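Local coordinates for glucose-6-phosphate isomerase (Chlamydia trachomatis D/UW-3/CX, PDB 6OTU), which catalyses the reversible isomerization of glucose-6-phosphate to fructose-6-phosphate, at residues K148-G156 and I199-V209. Sequence-based numbering, arbitrary orientation.
Sequences KFSTLVQIG and IDLEQTLVVVV
Thr151, Val153 and Ile155 bond through their backbones to Leu205, Val207 and Val209, joining strands 151-155 and 204-209 as parallel neighbours whose axes differ by 20°. Donor and acceptor alternate between the strands along the ladder, from Leu205 N to Thr151 O (2.8 Å) up to Val209 N on Ile155 O, nearly straight at 176°. Packing is tight on both faces of this pair. On one, Val207 CG2 lies 3.6 Å from Leu152 CD1, Leu205 runs alongside Leu152, and Val209 CG2 rests 3.6 Å from CD of Gln154, whose NE2 is bonded to Ser160 O. Also on the Leu152 side, with CG anti to its carbonyl carbon (chi1 -50°), Phe149 lays one ring face over Leu205 CB, a CH-pi contact 4.0 Å from CB to the ring centroid. On the other, Val153 CG2 meets Thr204 CG2 at 3.7 Å, and Ile155 CD1 meets Val206 CG1.

Looser and partly open to solvent is the end with Ser150 and Gln203. Gln203 O takes a long bond from Thr151 N (3.3 Å) and a weak one from Ser150 N, and one water bridges Thr151 OG1 and Asp200 N. Beside it, the turn into strand 204-209 is fastened where Gln203 N and Thr204 OG1 reach Asp200 O from opposite faces of its plane.

At their C-terminal ends both strands lead into loops that bind glucose-6-phosphate, Ile157-Ser160 and Ser210-Ser212; the side chain of Val209 is about 6 Å from the ligand. The pair holds the second and third places of a five-stranded parallel sheet, 204-209 at its centre, in an alpha-beta-alpha layered domain of the sugar isomerase (SIS) type: strand 180-184 flanks 151-155, strand 240-245 flanks 204-209, helix 275-285 packs on Leu152 and Val207, and helix 216-231 on Val153 and Val208.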
loop_
_atom_site.group_PDB
_atom_site.type_symbol
_atom_site.label_atom_id
_atom_site.label_comp_id
_atom_site.label_asym_id
_atom_site.label_seq_id
_atom_site.Cartn_x
_atom_site.Cartn_y
_atom_site.Cartn_z
ATOM N N LYS A 148 -9.535 19.231 28.372
ATOM C CA LYS A 148 -8.217 19.299 28.994
ATOM C C LYS A 148 -7.059 19.050 28.034
ATOM O O LYS A 148 -5.963 19.564 28.278
ATOM C CB LYS A 148 -8.132 18.297 30.152
ATOM C CG LYS A 148 -7.415 18.852 31.368
ATOM C CD LYS A 148 -7.334 17.845 32.506
ATOM C CE LYS A 148 -8.444 18.067 33.501
ATOM N NZ LYS A 148 -8.397 17.075 34.622
ATOM N N PHE A 149 -7.262 18.289 26.949
ATOM C CA PHE A 149 -6.185 17.877 26.051
ATOM C C PHE A 149 -6.443 18.329 24.618
ATOM O O PHE A 149 -7.572 18.257 24.119
ATOM C CB PHE A 149 -6.003 16.364 26.056
ATOM C CG PHE A 149 -5.893 15.767 27.435
ATOM C CD1 PHE A 149 -4.672 15.719 28.090
ATOM C CD2 PHE A 149 -7.005 15.242 28.065
ATOM C CE1 PHE A 149 -4.568 15.152 29.357
ATOM C CE2 PHE A 149 -6.904 14.680 29.331
ATOM C CZ PHE A 149 -5.692 14.636 29.977
ATOM N N SER A 150 -5.379 18.770 23.952
ATOM C CA SER A 150 -5.406 19.105 22.538
ATOM C C SER A 150 -4.908 17.972 21.651
ATOM O O SER A 150 -5.132 18.014 20.440
ATOM C CB SER A 150 -4.542 20.350 22.305
ATOM O OG SER A 150 -3.211 20.071 22.708
ATOM N N THR A 151 -4.276 16.955 22.230
ATOM C CA THR A 151 -3.468 15.982 21.504
ATOM C C THR A 151 -3.734 14.578 22.025
ATOM O O THR A 151 -3.683 14.349 23.236
ATOM C CB THR A 151 -1.985 16.325 21.672
ATOM O OG1 THR A 151 -1.769 17.665 21.212
ATOM C CG2 THR A 151 -1.106 15.361 20.899
ATOM N N LEU A 152 -3.991 13.637 21.121
ATOM C CA LEU A 152 -4.161 12.235 21.486
ATOM C C LEU A 152 -3.150 11.387 20.719
ATOM O O LEU A 152 -2.990 11.552 19.503
ATOM C CB LEU A 152 -5.598 11.751 21.205
ATOM C CG LEU A 152 -5.939 10.342 21.720
ATOM C CD1 LEU A 152 -7.366 10.274 22.184
ATOM C CD2 LEU A 152 -5.677 9.251 20.682
ATOM N N VAL A 153 -2.488 10.467 21.425
ATOM C CA VAL A 153 -1.505 9.553 20.836
ATOM C C VAL A 153 -1.969 8.125 21.077
ATOM O O VAL A 153 -1.999 7.661 22.222
ATOM C CB VAL A 153 -0.100 9.759 21.413
ATOM C CG1 VAL A 153 0.859 8.722 20.829
ATOM C CG2 VAL A 153 0.388 11.181 21.133
ATOM N N GLN A 154 -2.332 7.421 20.015
ATOM C CA GLN A 154 -2.745 6.031 20.144
ATOM C C GLN A 154 -1.523 5.139 19.993
ATOM O O GLN A 154 -0.886 5.127 18.936
ATOM C CB GLN A 154 -3.802 5.662 19.108
ATOM C CG GLN A 154 -4.297 4.237 19.234
ATOM C CD GLN A 154 -5.810 4.109 19.104
ATOM O OE1 GLN A 154 -6.572 4.978 19.555
ATOM N NE2 GLN A 154 -6.255 3.007 18.499
ATOM N N ILE A 155 -1.197 4.413 21.057
ATOM C CA ILE A 155 -0.143 3.411 21.064
ATOM C C ILE A 155 -0.806 2.055 20.874
ATOM O O ILE A 155 -1.644 1.644 21.685
ATOM C CB ILE A 155 0.670 3.452 22.371
ATOM C CG1 ILE A 155 1.396 4.796 22.518
ATOM C CG2 ILE A 155 1.652 2.288 22.432
ATOM C CD1 ILE A 155 2.244 4.922 23.773
ATOM N N GLY A 156 -0.437 1.365 19.807
ATOM C CA GLY A 156 -1.049 0.091 19.471
ATOM C C GLY A 156 -0.646 -0.292 18.068
ATOM O O GLY A 156 -0.172 0.534 17.280
ATOM N N ILE A 199 4.780 16.911 19.914
ATOM C CA ILE A 199 3.650 17.090 20.825
ATOM C C ILE A 199 4.073 17.799 22.107
ATOM O O ILE A 199 5.232 17.744 22.540
ATOM C CB ILE A 199 2.985 15.738 21.156
ATOM C CG1 ILE A 199 3.940 14.866 21.985
ATOM C CG2 ILE A 199 2.574 15.015 19.873
ATOM C CD1 ILE A 199 3.444 13.465 22.252
ATOM N N ASP A 200 3.099 18.463 22.722
ATOM C CA ASP A 200 3.227 19.012 24.069
ATOM C C ASP A 200 2.668 17.972 25.041
ATOM O O ASP A 200 1.457 17.729 25.069
ATOM C CB ASP A 200 2.477 20.343 24.147
ATOM C CG ASP A 200 2.458 20.957 25.543
ATOM O OD1 ASP A 200 3.114 20.445 26.481
ATOM O OD2 ASP A 200 1.761 21.985 25.691
ATOM N N LEU A 201 3.556 17.345 25.824
ATOM C CA LEU A 201 3.136 16.244 26.692
ATOM C C LEU A 201 2.079 16.694 27.688
ATOM O O LEU A 201 1.115 15.964 27.949
ATOM C CB LEU A 201 4.339 15.643 27.428
ATOM C CG LEU A 201 5.409 14.903 26.607
ATOM C CD1 LEU A 201 6.605 14.515 27.473
ATOM C CD2 LEU A 201 4.844 13.677 25.896
ATOM N N GLU A 202 2.231 17.904 28.244
ATOM C CA GLU A 202 1.246 18.402 29.200
ATOM C C GLU A 202 -0.147 18.470 28.585
ATOM O O GLU A 202 -1.148 18.358 29.300
ATOM C CB GLU A 202 1.664 19.771 29.726
ATOM C CG GLU A 202 1.297 19.975 31.182
ATOM C CD GLU A 202 2.196 20.979 31.878
ATOM O OE1 GLU A 202 2.368 20.865 33.115
ATOM O OE2 GLU A 202 2.729 21.881 31.186
ATOM N N GLN A 203 -0.227 18.617 27.261
ATOM C CA GLN A 203 -1.487 18.706 26.541
ATOM C C GLN A 203 -1.902 17.385 25.908
ATOM O O GLN A 203 -2.902 17.342 25.187
ATOM C CB GLN A 203 -1.391 19.793 25.464
ATOM C CG GLN A 203 -1.723 21.190 25.965
ATOM C CD GLN A 203 -3.052 21.238 26.717
ATOM O OE1 GLN A 203 -4.110 20.986 26.139
ATOM N NE2 GLN A 203 -2.996 21.556 28.011
ATOM N N THR A 204 -1.173 16.307 26.164
ATOM C CA THR A 204 -1.324 15.066 25.415
ATOM C C THR A 204 -1.990 14.007 26.278
ATOM O O THR A 204 -1.595 13.793 27.427
ATOM C CB THR A 204 0.035 14.549 24.915
ATOM O OG1 THR A 204 0.604 15.480 23.981
ATOM C CG2 THR A 204 -0.130 13.210 24.229
ATOM N N LEU A 205 -2.996 13.353 25.718
ATOM C CA LEU A 205 -3.577 12.150 26.290
ATOM C C LEU A 205 -3.036 10.937 25.527
ATOM O O LEU A 205 -3.130 10.880 24.297
ATOM C CB LEU A 205 -5.108 12.220 26.210
ATOM C CG LEU A 205 -5.822 10.920 26.592
ATOM C CD1 LEU A 205 -5.724 10.713 28.103
ATOM C CD2 LEU A 205 -7.276 10.901 26.119
ATOM N N VAL A 206 -2.445 9.981 26.241
ATOM C CA VAL A 206 -1.857 8.802 25.605
ATOM C C VAL A 206 -2.811 7.631 25.785
ATOM O O VAL A 206 -3.098 7.232 26.917
ATOM C CB VAL A 206 -0.480 8.464 26.197
ATOM C CG1 VAL A 206 0.048 7.165 25.577
ATOM C CG2 VAL A 206 0.495 9.617 26.004
ATOM N N VAL A 207 -3.287 7.058 24.689
ATOM C CA VAL A 207 -4.250 5.961 24.735
ATOM C C VAL A 207 -3.523 4.690 24.307
ATOM O O VAL A 207 -3.209 4.506 23.123
ATOM C CB VAL A 207 -5.476 6.233 23.849
ATOM C CG1 VAL A 207 -6.531 5.127 24.015
ATOM C CG2 VAL A 207 -6.079 7.585 24.194
ATOM N N VAL A 208 -3.242 3.820 25.269
ATOM C CA VAL A 208 -2.590 2.545 24.995
ATOM C C VAL A 208 -3.670 1.505 24.707
ATOM O O VAL A 208 -4.494 1.185 25.574
ATOM C CB VAL A 208 -1.697 2.109 26.168
ATOM C CG1 VAL A 208 -0.715 1.040 25.712
ATOM C CG2 VAL A 208 -0.965 3.308 26.746
ATOM N N VAL A 209 -3.666 0.980 23.491
ATOM C CA VAL A 209 -4.711 0.090 23.012
ATOM C C VAL A 209 -4.058 -1.257 22.739
ATOM O O VAL A 209 -3.229 -1.382 21.827
ATOM C CB VAL A 209 -5.406 0.645 21.756
ATOM C CG1 VAL A 209 -6.483 -0.312 21.272
ATOM C CG2 VAL A 209 -5.988 2.036 22.028
HETATM O O HOH W 1 0.834 18.890 21.069
#